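PDB 2HC9: leucine aminopeptidase 1 from Caenorhabditis elegans, which removes N-terminal amino acids, preferably leucine, from peptides as a two-zinc M17 aminopeptidase, and probably serves as a digestive enzyme. Local coordinates for residues K95-I100 / A125-T130; A459-V464 / T469-A474. The protein carries 1 engineered substitution. All coordinates share one frame; numbering follows the deposited sequence.

Contact 1. Residues K95-I100 / A125-T130; sequences KELKPI and AAIART. With SO4 (sulfate ion), chain E.
Leu97 of helix 90-97 meets Thr130, just past helix 120-128, and their apolar packing illustrates how two helices on one side of a sheet can be packed mainly through side chains, without a direct polar bond. Leu97 reaches across with one branch: with CG anti to the backbone N (chi1 178°), its CD2 methyl lies 3.4 Å from Thr130 OG1 and also touches Thr130 CG2. The two side chains cross at about a right angle. The same CD2 rests on the helix surface at Ile127, 3.8 Å from the CA of Ile127 and against its CG2 methyl. Beneath, Leu97 and Ile127 both pack on Phe111 of strand 108-114.

The polar contacts keep to their own segment or pass through solvent. Thr130 OG1 turns back to donate to Ile127 O at 2.7 Å, in the carbonyl plane. Ile127 O also accepts from Thr130 N; with OG1 tied to it, chi1 of 68° turns CG2 to Leu97 and Lys98. A water accepts from Lys98 NZ at 2.9 Å and lies 2.7 Å from Thr130 O and a longer 3.3 Å from Lys98 O, with more acceptors around it than it can serve at once.

The charged group is Lys98. Its chain, bent at chi2 and chi4, runs past Thr130 with its CD 4.1 Å from Thr130 CG2, and its NZ donates to sulfate O3 at 3.0 Å, with a weak bond to O1. Arg467 shares this ion, which probably came from the crystallisation liquor. The chemistry therefore implies apolar contact on the sheet side, with water and sulfate at the Lys98 side, and a threonine hydroxyl that spends its proton on its own segment.

Contact 2. Residues A459-V464 / T469-A474; sequences AAPAEV and TGYGPA
Thr469 is the hub on which segments 459-464 and 469-474 close, and it shows how a single threonine can tie two segments together by backbone and side chain at once. Its main-chain N donates to Ala462 O at 3.0 Å, nearly straight at 169°, though it comes from above the carbonyl plane. CB stands 3.7 Å from Pro461 O and is itself the branch point. One branch, OG1, sits between the backbone N and the carbonyl carbon (chi1 52°) and donates to Pro461 O at 2.8 Å, in the carbonyl plane and on a lone pair; it also receives a weak bond from Tyr471 N. The other, CG2, meets the CG2 methyl of Val464 at 3.6 Å, the two side chains crossing almost perpendicularly. Consecutive carbonyls of the type I turn from Ala460 to Glu463 are thus gripped by one residue. A water adds a further bridge, donating to Ala462 O at 2.8 Å and accepting from Tyr471 N at 3.0 Å.

Beside this polar knot, the Tyr471 ring lies obliquely against Pro461, CD1 being 3.9 Å from Pro461 CB, and its hydroxyl bonds to Leu399 O. Glu463, whose CB is directed away, has its carboxylate OE2 in a salt bridge with Arg274.

The contact straddles the base of the small antiparallel pair of strands 463-464 and 467-468, in the catalytic domain. Pro461 touches Gln367 of helix 367-371, while Gly472, at the N-cap position, leads into helix 473-480, whose Pro473 packs on helix 157-178.

Contacts 1 and 2 come in series along the chain, the first closing long before the second opens, and their centres lie 13 Å apart. Contact 1 belongs to the N-terminal domain, where helices 90-97 and 120-128 pack on a six-stranded mixed sheet; contact 2 belongs to the catalytic domain and includes the start of helix 473-480. They share no helix or strand, yet they touch: Arg129 NH2 probably donates to Thr469 O at 2.9 Å, while Arg129 NH1 forms a salt bridge with Asp398, which also accepts from Gly472 N. Arg129, at the close of contact 1, thus joins the two family domains by polar bonds.

Contact 1. Residues K95-I100 / A125-T130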
loop_
_atom_site.group_PDB
_atom_site.type_symbol
_atom_site.label_atom_id
_atom_site.label_comp_id
_atom_site.label_asym_id
_atom_site.label_seq_id
_atom_site.Cartn_x
_atom_site.Cartn_y
_atom_site.Cartn_z
ATOM N N LYS A 95 22.837 -3.554 27.339
ATOM C CA LYS A 95 22.627 -2.223 26.749
ATOM C C LYS A 95 23.871 -1.323 26.811
ATOM O O LYS A 95 24.189 -0.600 25.858
ATOM C CB LYS A 95 21.453 -1.526 27.460
ATOM C CG LYS A 95 21.137 -0.143 26.903
ATOM C CD LYS A 95 19.989 0.528 27.602
ATOM C CE LYS A 95 20.363 0.926 29.023
ATOM N NZ LYS A 95 19.628 0.067 29.996
ATOM N N GLU A 96 24.560 -1.352 27.949
ATOM C CA GLU A 96 25.716 -0.486 28.173
ATOM C C GLU A 96 26.992 -1.053 27.560
ATOM O O GLU A 96 27.876 -0.305 27.144
ATOM C CB GLU A 96 25.939 -0.262 29.685
ATOM C CG GLU A 96 24.776 0.455 30.404
ATOM C CD GLU A 96 24.409 1.831 29.832
ATOM O OE1 GLU A 96 25.170 2.417 29.048
ATOM O OE2 GLU A 96 23.335 2.349 30.216
ATOM N N LEU A 97 27.079 -2.378 27.512
ATOM C CA LEU A 97 28.314 -3.045 27.089
ATOM C C LEU A 97 28.383 -3.248 25.566
ATOM O O LEU A 97 29.439 -3.097 24.958
ATOM C CB LEU A 97 28.474 -4.380 27.821
ATOM C CG LEU A 97 29.690 -5.277 27.486
ATOM C CD1 LEU A 97 31.030 -4.551 27.713
ATOM C CD2 LEU A 97 29.632 -6.603 28.260
ATOM N N LYS A 98 27.260 -3.614 24.951
ATOM C CA LYS A 98 27.265 -3.938 23.515
ATOM C C LYS A 98 27.910 -2.861 22.645
ATOM O O LYS A 98 28.631 -3.203 21.707
ATOM C CB LYS A 98 25.841 -4.305 23.024
ATOM C CG LYS A 98 25.752 -4.849 21.611
ATOM C CD LYS A 98 26.496 -6.179 21.479
ATOM C CE LYS A 98 26.562 -6.614 20.020
ATOM N NZ LYS A 98 27.654 -5.896 19.357
ATOM N N PRO A 99 27.687 -1.557 22.946
ATOM C CA PRO A 99 28.370 -0.519 22.161
ATOM C C PRO A 99 29.876 -0.419 22.307
ATOM O O PRO A 99 30.524 0.202 21.457
ATOM C CB PRO A 99 27.759 0.792 22.704
ATOM C CG PRO A 99 26.456 0.378 23.293
ATOM C CD PRO A 99 26.759 -0.934 23.918
ATOM N N ILE A 100 30.432 -0.948 23.396
ATOM C CA ILE A 100 31.847 -0.746 23.649
ATOM C C ILE A 100 32.710 -1.430 22.594
ATOM O O ILE A 100 32.518 -2.599 22.280
ATOM C CB ILE A 100 32.253 -1.182 25.058
ATOM C CG1 ILE A 100 31.558 -0.293 26.097
ATOM C CG2 ILE A 100 33.794 -1.137 25.225
ATOM C CD1 ILE A 100 31.769 -0.797 27.529
ATOM N N ALA A 125 25.864 -14.228 31.379
ATOM C CA ALA A 125 25.310 -14.488 30.047
ATOM C C ALA A 125 25.251 -13.180 29.253
ATOM O O ALA A 125 25.630 -13.139 28.069
ATOM C CB ALA A 125 23.924 -15.092 30.162
ATOM N N ALA A 126 24.772 -12.116 29.904
ATOM C CA ALA A 126 24.663 -10.812 29.241
ATOM C C ALA A 126 26.023 -10.348 28.718
ATOM O O ALA A 126 26.097 -9.797 27.615
ATOM C CB ALA A 126 24.078 -9.753 30.189
ATOM N N ILE A 127 27.093 -10.546 29.506
ATOM C CA ILE A 127 28.449 -10.161 29.028
ATOM C C ILE A 127 28.885 -11.038 27.849
ATOM O O ILE A 127 29.396 -10.538 26.832
ATOM C CB ILE A 127 29.505 -10.244 30.174
ATOM C CG1 ILE A 127 29.220 -9.218 31.280
ATOM C CG2 ILE A 127 30.936 -10.076 29.635
ATOM C CD1 ILE A 127 30.014 -9.469 32.596
ATOM N N ALA A 128 28.684 -12.349 27.989
ATOM C CA ALA A 128 29.031 -13.303 26.941
ATOM C C ALA A 128 28.397 -12.941 25.597
ATOM O O ALA A 128 29.051 -13.043 24.559
ATOM C CB ALA A 128 28.614 -14.725 27.362
ATOM N N ARG A 129 27.139 -12.488 25.617
ATOM C CA ARG A 129 26.384 -12.188 24.366
ATOM C C ARG A 129 27.072 -11.096 23.542
ATOM O O ARG A 129 26.818 -10.984 22.337
ATOM C CB ARG A 129 24.933 -11.684 24.637
ATOM C CG ARG A 129 24.049 -12.521 25.565
ATOM C CD ARG A 129 22.669 -11.852 25.869
ATOM N NE ARG A 129 21.995 -12.415 27.065
ATOM C CZ ARG A 129 21.461 -13.642 27.104
ATOM N NH1 ARG A 129 20.875 -14.097 28.220
ATOM N NH2 ARG A 129 21.517 -14.432 26.030
ATOM N N THR A 130 27.882 -10.247 24.185
ATOM C CA THR A 130 28.473 -9.106 23.479
ATOM C C THR A 130 29.756 -9.497 22.744
ATOM O O THR A 130 30.335 -8.671 22.051
ATOM C CB THR A 130 28.817 -7.931 24.432
ATOM O OG1 THR A 130 29.897 -8.321 25.304
ATOM C CG2 THR A 130 27.554 -7.464 25.234
HETATM S S SO4 E . 29.417 -5.978 16.313
HETATM O O1 SO4 E . 30.017 -6.010 17.651
HETATM O O2 SO4 E . 30.196 -6.808 15.393
HETATM O O3 SO4 E . 28.026 -6.457 16.424
HETATM O O4 SO4 E . 29.411 -4.626 15.754
HETATM O O HOH W 1 29.889 -6.183 21.143
#

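Contact 2. Residues A459-V464 / T469-A474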
loop_
_atom_site.group_PDB
_atom_site.type_symbol
_atom_site.label_atom_id
_atom_site.label_comp_id
_atom_site.label_asym_id
_atom_site.label_seq_id
_atom_site.Cartn_x
_atom_site.Cartn_y
_atom_site.Cartn_z
ATOM N N ALA A 459 10.650 -14.918 18.525
ATOM C CA ALA A 459 11.026 -14.172 17.319
ATOM C C ALA A 459 11.797 -12.894 17.637
ATOM O O ALA A 459 12.879 -12.654 17.090
ATOM C CB ALA A 459 9.776 -13.863 16.492
ATOM N N ALA A 460 11.246 -12.053 18.506
ATOM C CA ALA A 460 11.909 -10.776 18.815
ATOM C C ALA A 460 13.051 -10.898 19.842
ATOM O O ALA A 460 14.111 -10.297 19.635
ATOM C CB ALA A 460 10.872 -9.691 19.246
ATOM N N PRO A 461 12.829 -11.607 20.984
ATOM C CA PRO A 461 13.952 -11.661 21.963
ATOM C C PRO A 461 15.205 -12.389 21.509
ATOM O O PRO A 461 16.245 -12.256 22.163
ATOM C CB PRO A 461 13.364 -12.383 23.191
ATOM C CG PRO A 461 12.093 -12.988 22.744
ATOM C CD PRO A 461 11.609 -12.246 21.507
ATOM N N ALA A 462 15.108 -13.139 20.412
ATOM C CA ALA A 462 16.274 -13.836 19.841
ATOM C C ALA A 462 17.276 -12.894 19.185
ATOM O O ALA A 462 18.351 -13.339 18.785
ATOM C CB ALA A 462 15.831 -14.905 18.828
ATOM N N GLU A 463 16.941 -11.607 19.060
ATOM C CA GLU A 463 17.833 -10.680 18.370
ATOM C C GLU A 463 17.754 -9.279 18.936
ATOM O O GLU A 463 16.703 -8.874 19.431
ATOM C CB GLU A 463 17.501 -10.661 16.883
ATOM C CG GLU A 463 16.073 -10.214 16.563
ATOM C CD GLU A 463 15.846 -10.224 15.061
ATOM O OE1 GLU A 463 15.785 -11.315 14.487
ATOM O OE2 GLU A 463 15.787 -9.152 14.460
ATOM N N VAL A 464 18.865 -8.537 18.884
ATOM C CA VAL A 464 18.840 -7.087 19.117
ATOM C C VAL A 464 19.698 -6.459 18.024
ATOM O O VAL A 464 20.858 -6.840 17.843
ATOM C CB VAL A 464 19.467 -6.704 20.493
ATOM C CG1 VAL A 464 19.586 -5.186 20.633
ATOM C CG2 VAL A 464 18.658 -7.265 21.640
ATOM N N THR A 469 20.940 -12.690 20.063
ATOM C CA THR A 469 21.219 -12.562 21.507
ATOM C C THR A 469 21.721 -13.865 22.125
ATOM O O THR A 469 22.223 -13.873 23.258
ATOM C CB THR A 469 19.949 -12.144 22.271
ATOM O OG1 THR A 469 18.878 -13.047 21.920
ATOM C CG2 THR A 469 19.549 -10.694 21.920
ATOM N N GLY A 470 21.529 -14.989 21.431
ATOM C CA GLY A 470 21.806 -16.274 22.066
ATOM C C GLY A 470 20.802 -16.678 23.144
ATOM O O GLY A 470 21.159 -17.319 24.128
ATOM N N TYR A 471 19.542 -16.279 22.954
ATOM C CA TYR A 471 18.445 -16.653 23.853
ATOM C C TYR A 471 18.224 -18.160 23.853
ATOM O O TYR A 471 18.237 -18.813 22.787
ATOM C CB TYR A 471 17.173 -15.960 23.353
ATOM C CG TYR A 471 15.965 -16.081 24.252
ATOM C CD1 TYR A 471 15.572 -15.012 25.068
ATOM C CD2 TYR A 471 15.189 -17.245 24.246
ATOM C CE1 TYR A 471 14.417 -15.108 25.885
ATOM C CE2 TYR A 471 14.060 -17.365 25.043
ATOM C CZ TYR A 471 13.682 -16.309 25.849
ATOM O OH TYR A 471 12.540 -16.449 26.598
ATOM N N GLY A 472 17.991 -18.715 25.046
ATOM C CA GLY A 472 17.554 -20.107 25.144
ATOM C C GLY A 472 18.408 -20.922 26.121
ATOM O O GLY A 472 17.865 -21.484 27.054
ATOM N N PRO A 473 19.742 -21.001 25.900
ATOM C CA PRO A 473 20.596 -21.738 26.860
ATOM C C PRO A 473 20.477 -21.265 28.321
ATOM O O PRO A 473 20.409 -22.099 29.228
ATOM C CB PRO A 473 22.018 -21.516 26.324
ATOM C CG PRO A 473 21.801 -21.319 24.793
ATOM C CD PRO A 473 20.498 -20.546 24.705
ATOM N N ALA A 474 20.422 -19.962 28.554
ATOM C CA ALA A 474 20.326 -19.479 29.940
ATOM C C ALA A 474 18.964 -19.870 30.518
ATOM O O ALA A 474 18.890 -20.378 31.631
ATOM C CB ALA A 474 20.560 -17.965 30.024
HETATM O O HOH W 2 19.180 -15.669 20.074
#